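Local coordinates for TssK (PDB 5Y0E), which probably serves as a baseplate component of the bacterial type VI secretion system, one of three copies that assemble into a trimer, at residues Tyr124-Asn129 against Ala143-Arg148; Met69-Pro74 against Glu162-Gly167; Gly58-Asn63 against Asn178-Asp183; Asp91-Glu96 against Leu153-Glu158. One frame throughout, in Å; residues are numbered along the deposited sequence.

Contact 1 of 4, residues Tyr124-Asn129 against Ala143-Arg148; sequences YLAYEN and ALQFGR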
loop_
_atom_site.group_PDB
_atom_site.type_symbol
_atom_site.label_atom_id
_atom_site.label_comp_id
_atom_site.label_asym_id
_atom_site.label_seq_id
_atom_site.Cartn_x
_atom_site.Cartn_y
_atom_site.Cartn_z
ATOM N N TYR A 124 -30.510 0.776 -24.530
ATOM C CA TYR A 124 -30.229 -0.346 -25.377
ATOM C C TYR A 124 -30.794 -0.271 -26.766
ATOM O O TYR A 124 -31.789 0.358 -27.002
ATOM C CB TYR A 124 -30.744 -1.610 -24.715
ATOM C CG TYR A 124 -30.012 -1.995 -23.467
ATOM C CD1 TYR A 124 -28.915 -2.792 -23.526
ATOM C CD2 TYR A 124 -30.432 -1.560 -22.239
ATOM C CE1 TYR A 124 -28.242 -3.147 -22.402
ATOM C CE2 TYR A 124 -29.765 -1.910 -21.106
ATOM C CZ TYR A 124 -28.669 -2.708 -21.199
ATOM O OH TYR A 124 -27.991 -3.068 -20.082
ATOM N N LEU A 125 -30.115 -0.928 -27.687
ATOM C CA LEU A 125 -30.554 -1.031 -29.052
ATOM C C LEU A 125 -30.707 -2.502 -29.296
ATOM O O LEU A 125 -29.770 -3.241 -29.166
ATOM C CB LEU A 125 -29.533 -0.478 -30.000
ATOM C CG LEU A 125 -29.955 -0.678 -31.434
ATOM C CD1 LEU A 125 -31.092 0.252 -31.761
ATOM C CD2 LEU A 125 -28.784 -0.461 -32.352
ATOM N N ALA A 126 -31.890 -2.915 -29.694
ATOM C CA ALA A 126 -32.179 -4.328 -29.878
ATOM C C ALA A 126 -31.666 -4.812 -31.224
ATOM O O ALA A 126 -31.761 -4.108 -32.228
ATOM C CB ALA A 126 -33.676 -4.582 -29.769
ATOM N N TYR A 127 -31.113 -6.018 -31.235
ATOM C CA TYR A 127 -30.627 -6.643 -32.450
ATOM C C TYR A 127 -30.923 -8.132 -32.387
ATOM O O TYR A 127 -31.155 -8.697 -31.318
ATOM C CB TYR A 127 -29.136 -6.407 -32.647
ATOM C CG TYR A 127 -28.246 -7.099 -31.641
ATOM C CD1 TYR A 127 -28.079 -6.592 -30.363
ATOM C CD2 TYR A 127 -27.546 -8.235 -31.982
ATOM C CE1 TYR A 127 -27.261 -7.203 -29.465
ATOM C CE2 TYR A 127 -26.727 -8.853 -31.084
ATOM C CZ TYR A 127 -26.588 -8.334 -29.829
ATOM O OH TYR A 127 -25.771 -8.960 -28.936
ATOM N N GLU A 128 -30.909 -8.771 -33.543
ATOM C CA GLU A 128 -31.326 -10.157 -33.637
ATOM C C GLU A 128 -30.115 -11.069 -33.735
ATOM O O GLU A 128 -29.137 -10.745 -34.406
ATOM C CB GLU A 128 -32.239 -10.367 -34.840
ATOM C CG GLU A 128 -33.153 -11.557 -34.689
ATOM C CD GLU A 128 -33.842 -11.915 -35.979
ATOM O OE1 GLU A 128 -33.649 -13.053 -36.460
ATOM O OE2 GLU A 128 -34.563 -11.048 -36.517
ATOM N N ASN A 129 -30.190 -12.213 -33.056
ATOM C CA ASN A 129 -29.143 -13.223 -33.119
ATOM C C ASN A 129 -29.750 -14.574 -32.775
ATOM O O ASN A 129 -30.777 -14.654 -32.099
ATOM C CB ASN A 129 -27.987 -12.895 -32.174
ATOM C CG ASN A 129 -26.656 -13.358 -32.708
ATOM O OD1 ASN A 129 -26.594 -14.186 -33.617
ATOM N ND2 ASN A 129 -25.580 -12.825 -32.155
ATOM N N ALA A 143 -33.921 -17.987 -32.333
ATOM C CA ALA A 143 -33.596 -16.614 -32.671
ATOM C C ALA A 143 -34.106 -15.703 -31.569
ATOM O O ALA A 143 -35.295 -15.726 -31.254
ATOM C CB ALA A 143 -34.222 -16.237 -34.011
ATOM N N LEU A 144 -33.218 -14.907 -30.980
ATOM C CA LEU A 144 -33.615 -13.989 -29.923
ATOM C C LEU A 144 -33.230 -12.562 -30.268
ATOM O O LEU A 144 -32.362 -12.312 -31.097
ATOM C CB LEU A 144 -32.988 -14.355 -28.567
ATOM C CG LEU A 144 -33.102 -15.781 -28.000
ATOM C CD1 LEU A 144 -32.796 -15.793 -26.521
ATOM C CD2 LEU A 144 -34.456 -16.393 -28.240
ATOM N N GLN A 145 -33.891 -11.634 -29.609
ATOM C CA GLN A 145 -33.510 -10.235 -29.634
ATOM C C GLN A 145 -32.678 -9.916 -28.397
ATOM O O GLN A 145 -33.168 -10.005 -27.266
ATOM C CB GLN A 145 -34.741 -9.341 -29.714
ATOM C CG GLN A 145 -34.928 -8.798 -31.103
ATOM C CD GLN A 145 -36.193 -8.008 -31.279
ATOM O OE1 GLN A 145 -37.141 -8.154 -30.522
ATOM N NE2 GLN A 145 -36.207 -7.143 -32.277
ATOM N N PHE A 146 -31.424 -9.555 -28.621
ATOM C CA PHE A 146 -30.532 -9.129 -27.560
ATOM C C PHE A 146 -30.512 -7.614 -27.452
ATOM O O PHE A 146 -31.022 -6.896 -28.302
ATOM C CB PHE A 146 -29.118 -9.631 -27.798
ATOM C CG PHE A 146 -28.972 -11.099 -27.670
ATOM C CD1 PHE A 146 -28.780 -11.680 -26.436
ATOM C CD2 PHE A 146 -28.998 -11.910 -28.795
ATOM C CE1 PHE A 146 -28.625 -13.064 -26.323
ATOM C CE2 PHE A 146 -28.844 -13.282 -28.688
ATOM C CZ PHE A 146 -28.656 -13.863 -27.451
ATOM N N GLY A 147 -29.900 -7.140 -26.379
ATOM C CA GLY A 147 -29.749 -5.713 -26.132
ATOM C C GLY A 147 -28.286 -5.324 -26.184
ATOM O O GLY A 147 -27.426 -6.045 -25.682
ATOM N N ARG A 148 -28.026 -4.180 -26.766
ATOM C CA ARG A 148 -26.692 -3.697 -26.926
ATOM C C ARG A 148 -26.632 -2.312 -26.374
ATOM O O ARG A 148 -27.467 -1.494 -26.674
ATOM C CB ARG A 148 -26.369 -3.714 -28.392
ATOM C CG ARG A 148 -25.141 -2.964 -28.798
ATOM C CD ARG A 148 -25.298 -2.578 -30.242
ATOM N NE ARG A 148 -24.268 -1.674 -30.701
ATOM C CZ ARG A 148 -23.735 -1.745 -31.905
ATOM N NH1 ARG A 148 -22.807 -0.887 -32.270
ATOM N NH2 ARG A 148 -24.143 -2.668 -32.738
#

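Contact 2 of 4, residues Met69-Pro74 against Glu162-Gly167; sequences MPDGTP and EWTALG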
loop_
_atom_site.group_PDB
_atom_site.type_symbol
_atom_site.label_atom_id
_atom_site.label_comp_id
_atom_site.label_asym_id
_atom_site.label_seq_id
_atom_site.Cartn_x
_atom_site.Cartn_y
_atom_site.Cartn_z
ATOM N N MET A 69 -19.349 2.479 -15.855
ATOM C CA MET A 69 -19.820 3.835 -15.965
ATOM C C MET A 69 -20.169 4.379 -14.594
ATOM O O MET A 69 -20.343 3.627 -13.642
ATOM C CB MET A 69 -21.033 3.889 -16.882
ATOM C CG MET A 69 -20.729 3.431 -18.299
ATOM S SD MET A 69 -19.531 4.452 -19.198
ATOM C CE MET A 69 -20.427 5.961 -19.283
ATOM N N PRO A 70 -20.244 5.694 -14.455
ATOM C CA PRO A 70 -20.524 6.261 -13.136
ATOM C C PRO A 70 -21.836 5.819 -12.551
ATOM O O PRO A 70 -21.980 5.834 -11.328
ATOM C CB PRO A 70 -20.500 7.767 -13.402
ATOM C CG PRO A 70 -19.531 7.894 -14.461
ATOM C CD PRO A 70 -19.693 6.706 -15.362
ATOM N N ASP A 71 -22.797 5.429 -13.371
ATOM C CA ASP A 71 -24.080 4.973 -12.870
ATOM C C ASP A 71 -24.079 3.498 -12.495
ATOM O O ASP A 71 -25.119 2.984 -12.095
ATOM C CB ASP A 71 -25.177 5.238 -13.894
ATOM C CG ASP A 71 -25.096 4.320 -15.063
ATOM O OD1 ASP A 71 -24.020 3.750 -15.310
ATOM O OD2 ASP A 71 -26.108 4.180 -15.750
ATOM N N GLY A 72 -22.949 2.818 -12.615
ATOM C CA GLY A 72 -22.803 1.447 -12.194
ATOM C C GLY A 72 -22.761 0.446 -13.324
ATOM O O GLY A 72 -22.582 -0.746 -13.071
ATOM N N THR A 73 -22.896 0.893 -14.553
ATOM C CA THR A 73 -23.099 -0.021 -15.651
ATOM C C THR A 73 -21.770 -0.534 -16.169
ATOM O O THR A 73 -20.977 0.257 -16.671
ATOM C CB THR A 73 -23.838 0.674 -16.753
ATOM O OG1 THR A 73 -25.005 1.270 -16.207
ATOM C CG2 THR A 73 -24.213 -0.313 -17.823
ATOM N N PRO A 74 -21.498 -1.826 -16.079
ATOM C CA PRO A 74 -20.297 -2.378 -16.709
ATOM C C PRO A 74 -20.445 -2.449 -18.212
ATOM O O PRO A 74 -21.548 -2.538 -18.741
ATOM C CB PRO A 74 -20.202 -3.778 -16.108
ATOM C CG PRO A 74 -21.574 -4.107 -15.700
ATOM C CD PRO A 74 -22.255 -2.839 -15.336
ATOM N N GLU A 162 -28.846 13.711 -18.105
ATOM C CA GLU A 162 -29.405 12.474 -18.616
ATOM C C GLU A 162 -28.331 11.513 -19.068
ATOM O O GLU A 162 -28.647 10.492 -19.680
ATOM C CB GLU A 162 -30.374 12.754 -19.765
ATOM C CG GLU A 162 -31.442 13.807 -19.463
ATOM C CD GLU A 162 -32.103 13.629 -18.098
ATOM O OE1 GLU A 162 -32.345 14.648 -17.421
ATOM O OE2 GLU A 162 -32.391 12.483 -17.694
ATOM N N TRP A 163 -27.073 11.808 -18.780
ATOM C CA TRP A 163 -25.981 10.935 -19.158
ATOM C C TRP A 163 -25.021 10.827 -17.994
ATOM O O TRP A 163 -24.913 11.746 -17.184
ATOM C CB TRP A 163 -25.219 11.453 -20.377
ATOM C CG TRP A 163 -26.035 11.671 -21.590
ATOM C CD1 TRP A 163 -26.921 12.685 -21.817
ATOM C CD2 TRP A 163 -26.033 10.868 -22.771
ATOM N NE1 TRP A 163 -27.478 12.550 -23.061
ATOM C CE2 TRP A 163 -26.947 11.443 -23.667
ATOM C CE3 TRP A 163 -25.353 9.722 -23.153
ATOM C CZ2 TRP A 163 -27.191 10.908 -24.911
ATOM C CZ3 TRP A 163 -25.600 9.196 -24.381
ATOM C CH2 TRP A 163 -26.506 9.784 -25.249
ATOM N N THR A 164 -24.350 9.688 -17.901
ATOM C CA THR A 164 -23.086 9.617 -17.197
ATOM C C THR A 164 -22.013 9.363 -18.228
ATOM O O THR A 164 -22.288 8.920 -19.338
ATOM C CB THR A 164 -23.043 8.527 -16.121
ATOM O OG1 THR A 164 -23.139 7.238 -16.727
ATOM C CG2 THR A 164 -24.135 8.711 -15.111
ATOM N N ALA A 165 -20.779 9.664 -17.861
ATOM C CA ALA A 165 -19.723 9.589 -18.850
ATOM C C ALA A 165 -18.383 9.392 -18.175
ATOM O O ALA A 165 -18.181 9.796 -17.031
ATOM C CB ALA A 165 -19.686 10.850 -19.711
ATOM N N LEU A 166 -17.465 8.799 -18.917
ATOM C CA LEU A 166 -16.081 8.675 -18.513
ATOM C C LEU A 166 -15.221 9.439 -19.504
ATOM O O LEU A 166 -15.430 9.344 -20.711
ATOM C CB LEU A 166 -15.639 7.206 -18.469
ATOM C CG LEU A 166 -16.408 6.181 -17.646
ATOM C CD1 LEU A 166 -15.896 4.803 -17.942
ATOM C CD2 LEU A 166 -16.277 6.472 -16.194
ATOM N N GLY A 167 -14.235 10.177 -19.008
ATOM C CA GLY A 167 -13.391 10.948 -19.896
ATOM C C GLY A 167 -12.415 10.066 -20.645
ATOM O O GLY A 167 -11.815 9.160 -20.082
#

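Contact 3 of 4, residues Gly58-Asn63 against Asn178-Asp183; sequences GKIALN and NSLRLD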
loop_
_atom_site.group_PDB
_atom_site.type_symbol
_atom_site.label_atom_id
_atom_site.label_comp_id
_atom_site.label_asym_id
_atom_site.label_seq_id
_atom_site.Cartn_x
_atom_site.Cartn_y
_atom_site.Cartn_z
ATOM N N GLY A 58 -9.750 13.433 -38.177
ATOM C CA GLY A 58 -10.632 14.187 -37.328
ATOM C C GLY A 58 -11.623 13.338 -36.594
ATOM O O GLY A 58 -12.669 13.835 -36.184
ATOM N N LYS A 59 -11.317 12.065 -36.412
ATOM C CA LYS A 59 -12.215 11.136 -35.750
ATOM C C LYS A 59 -11.558 10.600 -34.489
ATOM O O LYS A 59 -10.386 10.207 -34.505
ATOM C CB LYS A 59 -12.600 9.985 -36.692
ATOM C CG LYS A 59 -13.573 10.395 -37.812
ATOM C CD LYS A 59 -13.811 9.271 -38.803
ATOM C CE LYS A 59 -14.509 9.764 -40.070
ATOM N NZ LYS A 59 -15.953 10.059 -39.883
ATOM N N ILE A 60 -12.313 10.607 -33.400
ATOM C CA ILE A 60 -11.984 9.834 -32.213
ATOM C C ILE A 60 -12.691 8.492 -32.308
ATOM O O ILE A 60 -13.919 8.433 -32.378
ATOM C CB ILE A 60 -12.405 10.568 -30.940
ATOM C CG1 ILE A 60 -11.656 11.888 -30.820
ATOM C CG2 ILE A 60 -12.149 9.683 -29.748
ATOM C CD1 ILE A 60 -10.194 11.710 -30.942
ATOM N N ALA A 61 -11.925 7.418 -32.294
ATOM C CA ALA A 61 -12.494 6.088 -32.337
ATOM C C ALA A 61 -11.817 5.187 -31.315
ATOM O O ALA A 61 -10.593 5.198 -31.175
ATOM C CB ALA A 61 -12.363 5.499 -33.731
ATOM N N LEU A 62 -12.614 4.381 -30.627
ATOM C CA LEU A 62 -12.101 3.402 -29.679
ATOM C C LEU A 62 -12.054 2.032 -30.332
ATOM O O LEU A 62 -13.091 1.490 -30.692
ATOM C CB LEU A 62 -12.975 3.351 -28.437
ATOM C CG LEU A 62 -13.109 4.718 -27.814
ATOM C CD1 LEU A 62 -13.956 4.649 -26.581
ATOM C CD2 LEU A 62 -11.737 5.229 -27.499
ATOM N N ASN A 63 -10.854 1.474 -30.476
ATOM C CA ASN A 63 -10.734 0.075 -30.881
ATOM C C ASN A 63 -11.468 -0.847 -29.909
ATOM O O ASN A 63 -12.212 -1.737 -30.320
ATOM C CB ASN A 63 -9.261 -0.326 -30.961
ATOM C CG ASN A 63 -8.605 0.072 -32.259
ATOM O OD1 ASN A 63 -9.239 0.099 -33.306
ATOM N ND2 ASN A 63 -7.316 0.363 -32.200
ATOM N N ASN A 178 -6.515 17.853 -41.272
ATOM C CA ASN A 178 -7.646 17.289 -40.545
ATOM C C ASN A 178 -7.253 16.236 -39.507
ATOM O O ASN A 178 -8.127 15.742 -38.801
ATOM C CB ASN A 178 -8.695 16.695 -41.493
ATOM C CG ASN A 178 -9.619 17.738 -42.043
ATOM O OD1 ASN A 178 -9.423 18.930 -41.820
ATOM N ND2 ASN A 178 -10.632 17.305 -42.776
ATOM N N SER A 179 -5.979 15.884 -39.380
ATOM C CA SER A 179 -5.572 15.013 -38.295
ATOM C C SER A 179 -5.661 15.752 -36.969
ATOM O O SER A 179 -5.649 16.983 -36.911
ATOM C CB SER A 179 -4.152 14.517 -38.503
ATOM O OG SER A 179 -3.236 15.461 -38.001
ATOM N N LEU A 180 -5.745 14.982 -35.895
ATOM C CA LEU A 180 -5.893 15.528 -34.557
ATOM C C LEU A 180 -4.670 15.220 -33.718
ATOM O O LEU A 180 -4.109 14.130 -33.806
ATOM C CB LEU A 180 -7.120 14.968 -33.868
ATOM C CG LEU A 180 -8.460 15.053 -34.600
ATOM C CD1 LEU A 180 -9.381 14.010 -34.044
ATOM C CD2 LEU A 180 -9.067 16.416 -34.468
ATOM N N ARG A 181 -4.248 16.199 -32.929
ATOM C CA ARG A 181 -3.237 16.001 -31.905
ATOM C C ARG A 181 -3.930 15.992 -30.553
ATOM O O ARG A 181 -4.732 16.883 -30.253
ATOM C CB ARG A 181 -2.165 17.087 -31.943
ATOM C CG ARG A 181 -1.048 16.884 -30.933
ATOM C CD ARG A 181 0.053 17.917 -31.112
ATOM N NE ARG A 181 -0.494 19.266 -31.150
ATOM C CZ ARG A 181 -0.512 20.094 -30.115
ATOM N NH1 ARG A 181 0.007 19.719 -28.953
ATOM N NH2 ARG A 181 -1.048 21.302 -30.244
ATOM N N LEU A 182 -3.638 14.979 -29.751
ATOM C CA LEU A 182 -4.298 14.794 -28.473
ATOM C C LEU A 182 -3.375 15.178 -27.331
ATOM O O LEU A 182 -2.155 15.062 -27.429
ATOM C CB LEU A 182 -4.743 13.347 -28.298
ATOM C CG LEU A 182 -5.760 12.858 -29.311
ATOM C CD1 LEU A 182 -5.986 11.376 -29.120
ATOM C CD2 LEU A 182 -7.029 13.614 -29.147
ATOM N N ASP A 183 -3.971 15.630 -26.244
ATOM C CA ASP A 183 -3.216 15.893 -25.028
ATOM C C ASP A 183 -2.877 14.567 -24.363
ATOM O O ASP A 183 -3.623 14.058 -23.538
ATOM C CB ASP A 183 -4.004 16.793 -24.095
ATOM C CG ASP A 183 -3.266 17.077 -22.830
ATOM O OD1 ASP A 183 -2.098 16.661 -22.708
ATOM O OD2 ASP A 183 -3.853 17.713 -21.946
#

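Contact 4 of 4, residues Asp91-Glu96 against Leu153-Glu158; sequences DNKTGE and LMLESE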
loop_
_atom_site.group_PDB
_atom_site.type_symbol
_atom_site.label_atom_id
_atom_site.label_comp_id
_atom_site.label_asym_id
_atom_site.label_seq_id
_atom_site.Cartn_x
_atom_site.Cartn_y
_atom_site.Cartn_z
ATOM N N ASP A 91 -14.007 21.628 -37.219
ATOM C CA ASP A 91 -12.822 22.427 -37.478
ATOM C C ASP A 91 -12.379 23.348 -36.337
ATOM O O ASP A 91 -11.194 23.635 -36.197
ATOM C CB ASP A 91 -13.010 23.220 -38.762
ATOM C CG ASP A 91 -13.020 22.342 -39.997
ATOM O OD1 ASP A 91 -12.150 21.477 -40.125
ATOM O OD2 ASP A 91 -13.897 22.528 -40.859
ATOM N N ASN A 92 -13.325 23.803 -35.527
ATOM C CA ASN A 92 -13.069 24.825 -34.546
ATOM C C ASN A 92 -12.826 24.308 -33.144
ATOM O O ASN A 92 -12.262 25.013 -32.327
ATOM C CB ASN A 92 -14.237 25.821 -34.528
ATOM C CG ASN A 92 -14.293 26.702 -35.771
ATOM O OD1 ASN A 92 -13.283 26.897 -36.446
ATOM N ND2 ASN A 92 -15.462 27.261 -36.055
ATOM N N LYS A 93 -13.235 23.086 -32.844
ATOM C CA LYS A 93 -13.070 22.604 -31.490
ATOM C C LYS A 93 -11.606 22.478 -31.238
ATOM O O LYS A 93 -10.867 21.991 -32.072
ATOM C CB LYS A 93 -13.791 21.279 -31.264
ATOM C CG LYS A 93 -15.287 21.357 -31.476
ATOM C CD LYS A 93 -15.933 22.280 -30.468
ATOM C CE LYS A 93 -17.441 22.316 -30.616
ATOM N NZ LYS A 93 -18.066 23.246 -29.636
ATOM N N THR A 94 -11.171 22.993 -30.107
ATOM C CA THR A 94 -9.776 22.922 -29.747
ATOM C C THR A 94 -9.774 22.978 -28.248
ATOM O O THR A 94 -10.523 23.721 -27.654
ATOM C CB THR A 94 -8.969 24.066 -30.391
ATOM O OG1 THR A 94 -8.705 23.746 -31.757
ATOM C CG2 THR A 94 -7.653 24.251 -29.716
ATOM N N GLY A 95 -8.967 22.152 -27.623
ATOM C CA GLY A 95 -8.941 22.147 -26.190
ATOM C C GLY A 95 -10.278 21.728 -25.646
ATOM O O GLY A 95 -10.774 22.312 -24.717
ATOM N N GLU A 96 -10.878 20.718 -26.239
ATOM C CA GLU A 96 -12.155 20.232 -25.748
ATOM C C GLU A 96 -12.025 18.785 -25.285
ATOM O O GLU A 96 -11.233 18.011 -25.822
ATOM C CB GLU A 96 -13.226 20.358 -26.824
ATOM C CG GLU A 96 -14.592 19.888 -26.383
ATOM C CD GLU A 96 -15.529 21.027 -26.099
ATOM O OE1 GLU A 96 -15.410 22.069 -26.770
ATOM O OE2 GLU A 96 -16.382 20.878 -25.205
ATOM N N LEU A 153 -19.513 8.289 -28.040
ATOM C CA LEU A 153 -18.442 9.247 -27.874
ATOM C C LEU A 153 -18.991 10.621 -28.144
ATOM O O LEU A 153 -19.696 10.790 -29.096
ATOM C CB LEU A 153 -17.336 8.947 -28.844
ATOM C CG LEU A 153 -16.733 7.612 -28.539
ATOM C CD1 LEU A 153 -16.160 7.007 -29.781
ATOM C CD2 LEU A 153 -15.699 7.732 -27.461
ATOM N N MET A 154 -18.705 11.580 -27.287
ATOM C CA MET A 154 -19.192 12.934 -27.441
ATOM C C MET A 154 -18.330 13.990 -26.758
ATOM O O MET A 154 -17.354 13.673 -26.140
ATOM C CB MET A 154 -20.627 13.040 -26.960
ATOM C CG MET A 154 -20.929 12.399 -25.642
ATOM S SD MET A 154 -22.480 12.955 -24.967
ATOM C CE MET A 154 -23.531 11.745 -25.672
ATOM N N LEU A 155 -18.683 15.254 -26.903
ATOM C CA LEU A 155 -17.935 16.331 -26.280
ATOM C C LEU A 155 -18.417 16.546 -24.858
ATOM O O LEU A 155 -19.608 16.438 -24.573
ATOM C CB LEU A 155 -18.087 17.628 -27.070
ATOM C CG LEU A 155 -17.760 17.574 -28.557
ATOM C CD1 LEU A 155 -17.850 18.949 -29.150
ATOM C CD2 LEU A 155 -16.388 16.983 -28.767
ATOM N N GLU A 156 -17.486 16.873 -23.968
ATOM C CA GLU A 156 -17.880 17.154 -22.598
ATOM C C GLU A 156 -18.915 18.262 -22.544
ATOM O O GLU A 156 -19.801 18.244 -21.686
ATOM C CB GLU A 156 -16.656 17.515 -21.764
ATOM C CG GLU A 156 -16.940 17.776 -20.296
ATOM C CD GLU A 156 -15.709 18.239 -19.550
ATOM O OE1 GLU A 156 -15.197 19.331 -19.853
ATOM O OE2 GLU A 156 -15.238 17.510 -18.663
ATOM N N SER A 157 -18.844 19.218 -23.464
ATOM C CA SER A 157 -19.807 20.310 -23.467
ATOM C C SER A 157 -21.211 19.856 -23.849
ATOM O O SER A 157 -22.178 20.547 -23.522
ATOM C CB SER A 157 -19.347 21.399 -24.417
ATOM O OG SER A 157 -19.284 20.904 -25.728
ATOM N N GLU A 158 -21.356 18.728 -24.531
ATOM C CA GLU A 158 -22.677 18.269 -24.937
ATOM C C GLU A 158 -23.392 17.461 -23.860
ATOM O O GLU A 158 -24.495 16.981 -24.103
ATOM C CB GLU A 158 -22.578 17.450 -26.230
ATOM C CG GLU A 158 -22.060 18.241 -27.406
ATOM C CD GLU A 158 -21.664 17.392 -28.607
ATOM O OE1 GLU A 158 -21.383 16.181 -28.458
ATOM O OE2 GLU A 158 -21.617 17.959 -29.720
#

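Contact 1 of 4, residues Tyr124-Asn129 against Ala143-Arg148
The hairpin of strands 124-131 and 142-155 is held here by three antiparallel hydrogen-bonded pairs, Leu125 with Arg148, Tyr127 with Phe146 and Asn129 with Leu144. Six backbone bonds join the strands, the shortest being Leu144 N to Asn129 O at 2.7 Å. Between these pairs, Ala126 CA and Gln145 CA add CA-H...O contacts to Phe146 O and Tyr127 O.

Tyr127, Phe146, Asn129 and Arg148 share one face of the sheet and make most of the side-chain contact. The CG of Tyr127 sits between the backbone N and the carbonyl carbon (chi1 68°), on the side from which the ring leans across to Phe146. Tyr127 CE1 meets Phe146 CB at 3.5 Å. The hydroxyl, Tyr127 OH, lies 3.6 Å from Phe146 CB. The two rings are oblique, neither stacked nor edge-to-face, with their planes 32° apart. Tyr127 CE1 also touches Arg148 CB at 3.8 Å. Asn129 CB comes to the edge of the Phe146 ring, 3.6 Å from Phe146 CE2. This hairpin belongs to a mixed six-stranded sheet in which strand 112-113 continues beyond 124-131, bonding to Tyr124 and Ala126.

Gly147 is in a non-hydrogen-bonded pair with Ala126, and it pairs antiparallel with a strand of the second subunit, so the sheet runs across the interface. Tyr124 lies beside it, its ring edge bringing Tyr124 CD1 to 3.6 Å from Arg148 N. Gln22 of the second subunit packs on Phe146.

Contact 2 of 4, residues Met69-Pro74 against Glu162-Gly167
From Met69 to Gly72 the chain makes a type I beta turn that comes to rest on strand 163-174, with Pro70 CA and Thr164 CA 5.9 Å apart. Gly72 N bonds Met69 O, and Met69 N bonds Thr73 O; with the positive phi of Gly72, this is consistent with a type I turn followed by a G1 bulge.

Pro70 carries the middle of the contact. Its CD meets Leu166 CD2 at 3.5 Å. Pro70 CG lies equally close, 3.5 Å, to Ala165 O, and Pro70 CB touches Thr164 CB. Pro70 and Thr164 run alongside, pointing opposite ways. The Met69 chain bends at chi2 and again at chi3 (-64°), the second bend bringing Met69 CE to 3.5 Å from Thr164 O. Met69 SD meets Leu166 CD1 at 3.9 Å. The turn links strands 62-68 and 74-78 of the three-stranded sheet, so the contact joins that sheet to the six-stranded one; Phe75 extends the apolar patch beside Met69 and Leu166.

Asp71 lies crosswise to Thr164, with Asp71 CB 3.8 Å from Thr164 CG2. Asp71 OD1 takes both Thr73 N, in an Asx turn, and Thr73 OG1 at 2.8 Å, both arriving from the same face of the carboxylate. OD2 forms a salt bridge with Arg123, which also bonds Thr73 OG1. Gly72 O accepts a hydrogen bond from Trp34 NE1 of the second subunit.

Contact 3 of 4, residues Gly58-Asn63 against Asn178-Asp183
Gly58, whose backbone is hydrogen-bonded to Ile89 just past strand 87-88, lies against Leu180, whose own backbone bonds Leu55. Although Gly58 N also comes within 2.9 Å of Asn178 O, the angle is too poor for a hydrogen bond.

What joins the two segments is aliphatic. Leu180 lays its branch end on the glycine: Leu180 CD1 is 3.5 Å from Gly58 C. Leu180 CG is 3.6 Å from Gly58 CA, so the leucine rests directly on the backbone. The same CD1 of Leu180 reaches Ile60 CD1 at 3.9 Å, the two side chains crossing at about a right angle. In Ile60, CG1 lies anti to the carbonyl carbon (chi1 -62°), and the end of the chain, CD1, comes up to Leu180 and to Leu182, where it meets Leu182 CD2 at 4.1 Å.

Strand 180-182 is an edge strand of the six-stranded sheet within this chain, and strand 59-60 pairs with 87-88 in a small two-stranded one. Leu55 and Leu50 fill in around Ile60 and Leu182. With aliphatic carbons meeting one another and the glycine backbone, the contact rests on van der Waals packing of buried Gly58, Ile60 and Leu180, and little in it fixes direction as a hydrogen bond would.

Contact 4 of 4, residues Asp91-Glu96 against Leu153-Glu158
Lys93 draws the CD-CE part of its chain obliquely across Leu155, with Lys93 CE 3.7 Å from Leu155 CD1. A bend at chi2 (-64°) turns CD to that side, and Lys93 CD itself lies 4.1 Å from Leu155 CD1. On the other branch of the leucine, Leu155 CD2 meets Glu96 CG at 4.2 Å, the glutamate lying crosswise to it.

The polar part of the contact is the Glu96 carboxylate. A bend at chi2 (105°) turns CD, and the carboxylate with it, out of the line of the chain. Glu96 OE2 accepts from Ser157 OG at 2.9 Å, the hydroxyl sitting above the carboxylate plane. Ser157 N adds a weak bond to Glu96 OE2 at 3.4 Å. Gly95 and Glu96 together face Val171 in a G1 beta bulge, where the loop after strand 87-88 enters strand 96-103. Across from it, strand 142-155 ends and the chain winds into a 3-10 segment, 156-158, whose first turn is closed by Glu158 N to Leu155 O.

Glu158 also folds back, its OE1 accepting from Leu155 N at 3.3 Å. Glu158 OE2 is 6.4 Å from Lys93 NZ, too far for a salt bridge, though the opposite charges may attract weakly. The N-terminal end of the 3-10 segment might likewise help to stabilise the negative charge of Glu96, but the nearby Glu156 carboxylate would probably oppose this. Deeper in, Leu87 and Ile89 back the buried Leu155.

In the fold
All four contacts reach the same six-stranded sheet. Contact 1 is made by neighbouring strands, so backbone bonds dominate it; contacts 2 and 3 bring neighbouring sheets onto it, and contact 4 ties together the ends of two of its own strands, mainly through side chains. Contacts 1, 2 and 3 are partly buried, while contact 4 lies at the surface, tied by a carboxylate. Contact 3 is essentially apolar, with the Gly58 backbone as one surface; contact 2 is apolar with a polar turn at its margin. Contact 4 touches contact 2 through Met154 and Trp163, and contact 3 through Leu153 against Leu62 and Ile60. Contacts 1 and 2 also meet the second subunit.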